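Local coordinates for protein ribose 5-phosphate isomerase, putative (Trypanosoma brucei brucei, PDB 6FXS) that probably interconverts ribose 5-phosphate and ribulose 5-phosphate as a ribose-5-phosphate isomerase of the RpiB type, at residues 116-130 against 142-154. Residues are numbered along the deposited sequence; the frame is centred on the assembly and turned at random.
Sequences AVMARQHNDANVVCL and EIIMTFLQTPYSG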
loop_
_atom_site.group_PDB
_atom_site.type_symbol
_atom_site.label_atom_id
_atom_site.label_comp_id
_atom_site.label_asym_id
_atom_site.label_seq_id
_atom_site.Cartn_x
_atom_site.Cartn_y
_atom_site.Cartn_z
ATOM N N ALA B 116 5.922 9.895 -0.182
ATOM C CA ALA B 116 7.237 10.485 -0.071
ATOM C C ALA B 116 7.369 11.850 -0.733
ATOM O O ALA B 116 7.938 12.748 -0.152
ATOM C CB ALA B 116 8.295 9.534 -0.656
ATOM N N VAL B 117 6.791 12.013 -1.928
ATOM C CA VAL B 117 6.691 13.305 -2.631
ATOM C C VAL B 117 5.929 14.330 -1.800
ATOM O O VAL B 117 6.416 15.457 -1.572
ATOM C CB VAL B 117 6.069 13.148 -4.039
ATOM C CG1 VAL B 117 5.843 14.472 -4.713
ATOM C CG2 VAL B 117 6.982 12.359 -4.970
ATOM N N MET B 118 4.723 13.957 -1.385
ATOM C CA MET B 118 3.857 14.930 -0.741
ATOM C C MET B 118 4.366 15.343 0.668
ATOM O O MET B 118 4.150 16.476 1.076
ATOM C CB MET B 118 2.427 14.451 -0.661
ATOM C CG MET B 118 1.766 14.183 -2.075
ATOM S SD MET B 118 2.085 15.485 -3.323
ATOM C CE MET B 118 0.964 16.639 -2.585
ATOM N N ALA B 119 5.019 14.415 1.374
ATOM C CA ALA B 119 5.588 14.745 2.692
ATOM C C ALA B 119 6.556 15.917 2.531
ATOM O O ALA B 119 6.659 16.794 3.393
ATOM C CB ALA B 119 6.362 13.578 3.250
ATOM N N ARG B 120 7.306 15.878 1.450
ATOM C CA ARG B 120 8.260 16.970 1.148
ATOM C C ARG B 120 7.608 18.232 0.568
ATOM O O ARG B 120 7.830 19.370 1.027
ATOM C CB ARG B 120 9.313 16.425 0.192
ATOM C CG ARG B 120 10.260 15.377 0.846
ATOM C CD ARG B 120 11.181 15.857 1.921
ATOM N NE ARG B 120 11.954 16.962 1.419
ATOM C CZ ARG B 120 11.986 18.184 1.850
ATOM N NH1 ARG B 120 11.457 18.564 3.022
ATOM N NH2 ARG B 120 12.634 19.067 1.071
ATOM N N GLN B 121 6.851 18.011 -0.483
ATOM C CA GLN B 121 6.245 19.121 -1.243
ATOM C C GLN B 121 5.270 19.950 -0.440
ATOM O O GLN B 121 5.275 21.188 -0.513
ATOM C CB GLN B 121 5.522 18.567 -2.473
ATOM C CG GLN B 121 6.419 18.183 -3.619
ATOM C CD GLN B 121 6.636 19.380 -4.540
ATOM O OE1 GLN B 121 7.761 20.008 -4.626
ATOM N NE2 GLN B 121 5.551 19.761 -5.200
ATOM N N HIS B 122 4.447 19.294 0.366
ATOM C CA HIS B 122 3.473 19.977 1.214
ATOM C C HIS B 122 3.876 20.161 2.665
ATOM O O HIS B 122 3.517 21.207 3.268
ATOM C CB HIS B 122 2.095 19.240 1.180
ATOM C CG HIS B 122 1.343 19.455 -0.096
ATOM N ND1 HIS B 122 0.041 19.014 -0.300
ATOM C CD2 HIS B 122 1.696 20.131 -1.223
ATOM C CE1 HIS B 122 -0.347 19.359 -1.520
ATOM N NE2 HIS B 122 0.632 20.049 -2.105
ATOM N N ASN B 123 4.441 19.151 3.278
ATOM C CA ASN B 123 4.698 19.209 4.742
ATOM C C ASN B 123 6.154 19.644 5.061
ATOM O O ASN B 123 6.497 19.782 6.258
ATOM C CB ASN B 123 4.347 17.867 5.409
ATOM C CG ASN B 123 2.932 17.387 5.030
ATOM O OD1 ASN B 123 2.767 16.454 4.241
ATOM N ND2 ASN B 123 1.938 18.070 5.540
ATOM N N ASP B 124 6.979 19.835 4.008
ATOM C CA ASP B 124 8.434 20.073 4.156
ATOM C C ASP B 124 9.006 19.165 5.249
ATOM O O ASP B 124 9.664 19.619 6.176
ATOM C CB ASP B 124 8.678 21.508 4.529
ATOM C CG ASP B 124 10.158 21.957 4.352
ATOM O OD1 ASP B 124 10.972 21.332 3.670
ATOM O OD2 ASP B 124 10.439 23.008 4.893
ATOM N N ALA B 125 8.644 17.919 5.182
ATOM C CA ALA B 125 8.986 16.977 6.213
ATOM C C ALA B 125 10.564 16.894 6.292
ATOM O O ALA B 125 11.250 16.821 5.256
ATOM C CB ALA B 125 8.377 15.617 5.941
ATOM N N ASN B 126 11.047 16.889 7.523
ATOM C CA ASN B 126 12.490 16.779 7.814
ATOM C C ASN B 126 12.942 15.403 8.405
ATOM O O ASN B 126 14.136 15.183 8.589
ATOM C CB ASN B 126 12.992 18.021 8.625
ATOM C CG ASN B 126 12.214 18.304 9.864
ATOM O OD1 ASN B 126 11.458 17.436 10.393
ATOM N ND2 ASN B 126 12.410 19.507 10.407
ATOM N N VAL B 127 12.001 14.501 8.728
ATOM C CA VAL B 127 12.248 13.156 9.137
ATOM C C VAL B 127 11.229 12.232 8.380
ATOM O O VAL B 127 10.044 12.567 8.308
ATOM C CB VAL B 127 12.070 12.975 10.664
ATOM C CG1 VAL B 127 12.284 11.533 11.094
ATOM C CG2 VAL B 127 13.000 13.921 11.426
ATOM N N VAL B 128 11.721 11.192 7.720
ATOM C CA VAL B 128 10.887 10.158 7.104
ATOM C C VAL B 128 10.878 8.912 8.002
ATOM O O VAL B 128 11.946 8.469 8.475
ATOM C CB VAL B 128 11.323 9.832 5.672
ATOM C CG1 VAL B 128 12.747 9.295 5.611
ATOM C CG2 VAL B 128 10.343 8.862 5.030
ATOM N N CYS B 129 9.695 8.342 8.255
ATOM C CA CYS B 129 9.604 7.171 9.116
ATOM C C CYS B 129 9.100 6.022 8.278
ATOM O O CYS B 129 8.187 6.201 7.377
ATOM C CB CYS B 129 8.654 7.456 10.269
ATOM S SG CYS B 129 9.096 8.868 11.294
ATOM N N LEU B 130 9.746 4.874 8.468
ATOM C CA LEU B 130 9.599 3.694 7.606
ATOM C C LEU B 130 9.358 2.430 8.405
ATOM O O LEU B 130 9.839 2.321 9.578
ATOM C CB LEU B 130 10.856 3.507 6.811
ATOM C CG LEU B 130 11.259 4.760 5.994
ATOM C CD1 LEU B 130 12.622 4.476 5.411
ATOM C CD2 LEU B 130 10.266 4.968 4.892
ATOM N N GLU B 142 13.040 3.428 -2.889
ATOM C CA GLU B 142 12.341 4.508 -3.650
ATOM C C GLU B 142 11.957 5.660 -2.766
ATOM O O GLU B 142 12.129 6.845 -3.131
ATOM C CB GLU B 142 11.096 3.938 -4.388
ATOM C CG GLU B 142 10.334 4.899 -5.268
ATOM C CD GLU B 142 9.043 4.265 -5.729
ATOM O OE1 GLU B 142 8.223 3.699 -4.975
ATOM O OE2 GLU B 142 8.876 4.242 -6.867
ATOM N N ILE B 143 11.384 5.345 -1.624
ATOM C CA ILE B 143 10.905 6.362 -0.708
ATOM C C ILE B 143 12.099 7.251 -0.247
ATOM O O ILE B 143 11.997 8.470 -0.232
ATOM C CB ILE B 143 10.206 5.746 0.565
ATOM C CG1 ILE B 143 8.821 5.087 0.226
ATOM C CG2 ILE B 143 10.067 6.781 1.686
ATOM C CD1 ILE B 143 8.377 4.016 1.241
ATOM N N ILE B 144 13.192 6.626 0.183
ATOM C CA ILE B 144 14.352 7.359 0.699
ATOM C C ILE B 144 14.945 8.293 -0.364
ATOM O O ILE B 144 15.140 9.508 -0.144
ATOM C CB ILE B 144 15.387 6.367 1.302
ATOM C CG1 ILE B 144 14.886 5.903 2.660
ATOM C CG2 ILE B 144 16.768 7.022 1.418
ATOM C CD1 ILE B 144 15.483 4.591 3.105
ATOM N N MET B 145 15.098 7.759 -1.546
ATOM C CA MET B 145 15.650 8.566 -2.649
ATOM C C MET B 145 14.739 9.735 -2.963
ATOM O O MET B 145 15.217 10.881 -3.208
ATOM C CB MET B 145 15.954 7.718 -3.895
ATOM C CG MET B 145 17.072 6.691 -3.593
ATOM S SD MET B 145 17.494 5.605 -4.966
ATOM C CE MET B 145 18.190 6.772 -6.159
ATOM N N THR B 146 13.427 9.447 -2.980
ATOM C CA THR B 146 12.439 10.458 -3.335
ATOM C C THR B 146 12.413 11.515 -2.210
ATOM O O THR B 146 12.375 12.714 -2.450
ATOM C CB THR B 146 11.031 9.802 -3.534
ATOM O OG1 THR B 146 11.147 8.845 -4.564
ATOM C CG2 THR B 146 9.982 10.797 -3.932
ATOM N N PHE B 147 12.381 11.044 -0.970
ATOM C CA PHE B 147 12.302 11.961 0.144
ATOM C C PHE B 147 13.506 12.950 0.124
ATOM O O PHE B 147 13.394 14.132 0.419
ATOM C CB PHE B 147 12.246 11.170 1.451
ATOM C CG PHE B 147 11.868 11.976 2.638
ATOM C CD1 PHE B 147 10.519 12.226 2.922
ATOM C CD2 PHE B 147 12.822 12.523 3.459
ATOM C CE1 PHE B 147 10.149 12.885 4.052
ATOM C CE2 PHE B 147 12.454 13.254 4.599
ATOM C CZ PHE B 147 11.129 13.451 4.898
ATOM N N LEU B 148 14.679 12.418 -0.170
ATOM C CA LEU B 148 15.920 13.233 -0.122
ATOM C C LEU B 148 16.007 14.151 -1.302
ATOM O O LEU B 148 16.532 15.253 -1.139
ATOM C CB LEU B 148 17.147 12.341 -0.096
ATOM C CG LEU B 148 17.348 11.550 1.196
ATOM C CD1 LEU B 148 18.501 10.561 1.104
ATOM C CD2 LEU B 148 17.497 12.471 2.364
ATOM N N GLN B 149 15.482 13.736 -2.454
ATOM C CA GLN B 149 15.644 14.497 -3.683
ATOM C C GLN B 149 14.520 15.518 -3.924
ATOM O O GLN B 149 14.695 16.490 -4.702
ATOM C CB GLN B 149 15.714 13.573 -4.884
ATOM C CG GLN B 149 17.015 12.829 -5.004
ATOM C CD GLN B 149 16.969 11.900 -6.182
ATOM O OE1 GLN B 149 15.985 11.871 -6.956
ATOM N NE2 GLN B 149 17.953 11.083 -6.285
ATOM N N THR B 150 13.396 15.335 -3.236
ATOM C CA THR B 150 12.243 16.206 -3.469
ATOM C C THR B 150 12.296 17.459 -2.650
ATOM O O THR B 150 12.426 17.411 -1.408
ATOM C CB THR B 150 10.915 15.407 -3.266
ATOM O OG1 THR B 150 10.873 14.234 -4.135
ATOM C CG2 THR B 150 9.734 16.286 -3.521
ATOM N N PRO B 151 12.104 18.623 -3.300
ATOM C CA PRO B 151 12.091 19.903 -2.586
ATOM C C PRO B 151 10.661 20.224 -2.036
ATOM O O PRO B 151 9.676 19.591 -2.465
ATOM C CB PRO B 151 12.478 20.932 -3.682
ATOM C CG PRO B 151 11.822 20.309 -4.924
ATOM C CD PRO B 151 12.112 18.814 -4.768
ATOM N N TYR B 152 10.600 21.156 -1.092
ATOM C CA TYR B 152 9.392 21.764 -0.627
ATOM C C TYR B 152 8.797 22.598 -1.772
ATOM O O TYR B 152 9.542 23.183 -2.530
ATOM C CB TYR B 152 9.690 22.673 0.565
ATOM C CG TYR B 152 8.483 23.423 1.115
ATOM C CD1 TYR B 152 7.311 22.747 1.512
ATOM C CD2 TYR B 152 8.563 24.780 1.342
ATOM C CE1 TYR B 152 6.242 23.420 2.059
ATOM C CE2 TYR B 152 7.482 25.472 1.861
ATOM C CZ TYR B 152 6.307 24.786 2.263
ATOM O OH TYR B 152 5.246 25.538 2.846
ATOM N N SER B 153 7.478 22.562 -1.975
ATOM C CA SER B 153 6.870 23.326 -3.113
ATOM C C SER B 153 7.028 24.867 -3.030
ATOM O O SER B 153 6.992 25.534 -4.050
ATOM C CB SER B 153 5.402 22.957 -3.359
ATOM O OG SER B 153 4.652 23.692 -2.410
ATOM N N GLY B 154 7.206 25.404 -1.844
ATOM C CA GLY B 154 7.372 26.861 -1.657
ATOM C C GLY B 154 6.026 27.596 -1.549
ATOM O O GLY B 154 6.022 28.811 -1.323
#
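In the Rossmann-like alpha/beta fold of this isomerase, helix 137-149 follows strand 127-131 of the parallel sheet, and F147 from that helix is clamped between V128 of the strand and R120 of helix 113-121. V128 CB sits over the centre of one ring face, 3.5 Å from the centroid; R120 CD lies over the other at 3.6 Å, so two CH-pi contacts enclose the ring. F147 CG stands anti to the backbone N (chi1 -167°), which carries the ring in between strand and helix; A119 CB of the helix meets its edge and A125 CB of the loop before the strand touches CZ. Further along, I143 CG2 touches both V128 CG2 and L130 CD2, while A116 CB packs on I143 and T146, where the two helix axes run nearly parallel, 8.4 Å apart.

Bends at chi2 and chi3 fold R120 back across F147, its guanidinium plane turned 65° from the ring. NE and NH2 then grip one atom, T150 O, side-on, at 2.9 Å from NE, in the residue where helix 137-149 gives way to the outgoing chain. NH1 turns to its own segment, in a salt bridge with D124 OD1 (2.9 Å) and a hydrogen bond to A125 O. Beyond T150, backbone S153 N donates to Q121 O at 3.0 Å, and the D124 carboxylate is stacked over the Y152 ring, offset toward its rim, with the planes 23° apart. Y152 OH is bonded to T159 of helix 156-169, whose L162 touches both D124 and Y152.

One arginine thus combines apolar and polar roles: its methylenes cover a buried ring, while its nitrogens join the chain leaving helix 137-149 to the loop after helix 113-121, and D124 probably offsets part of its charge.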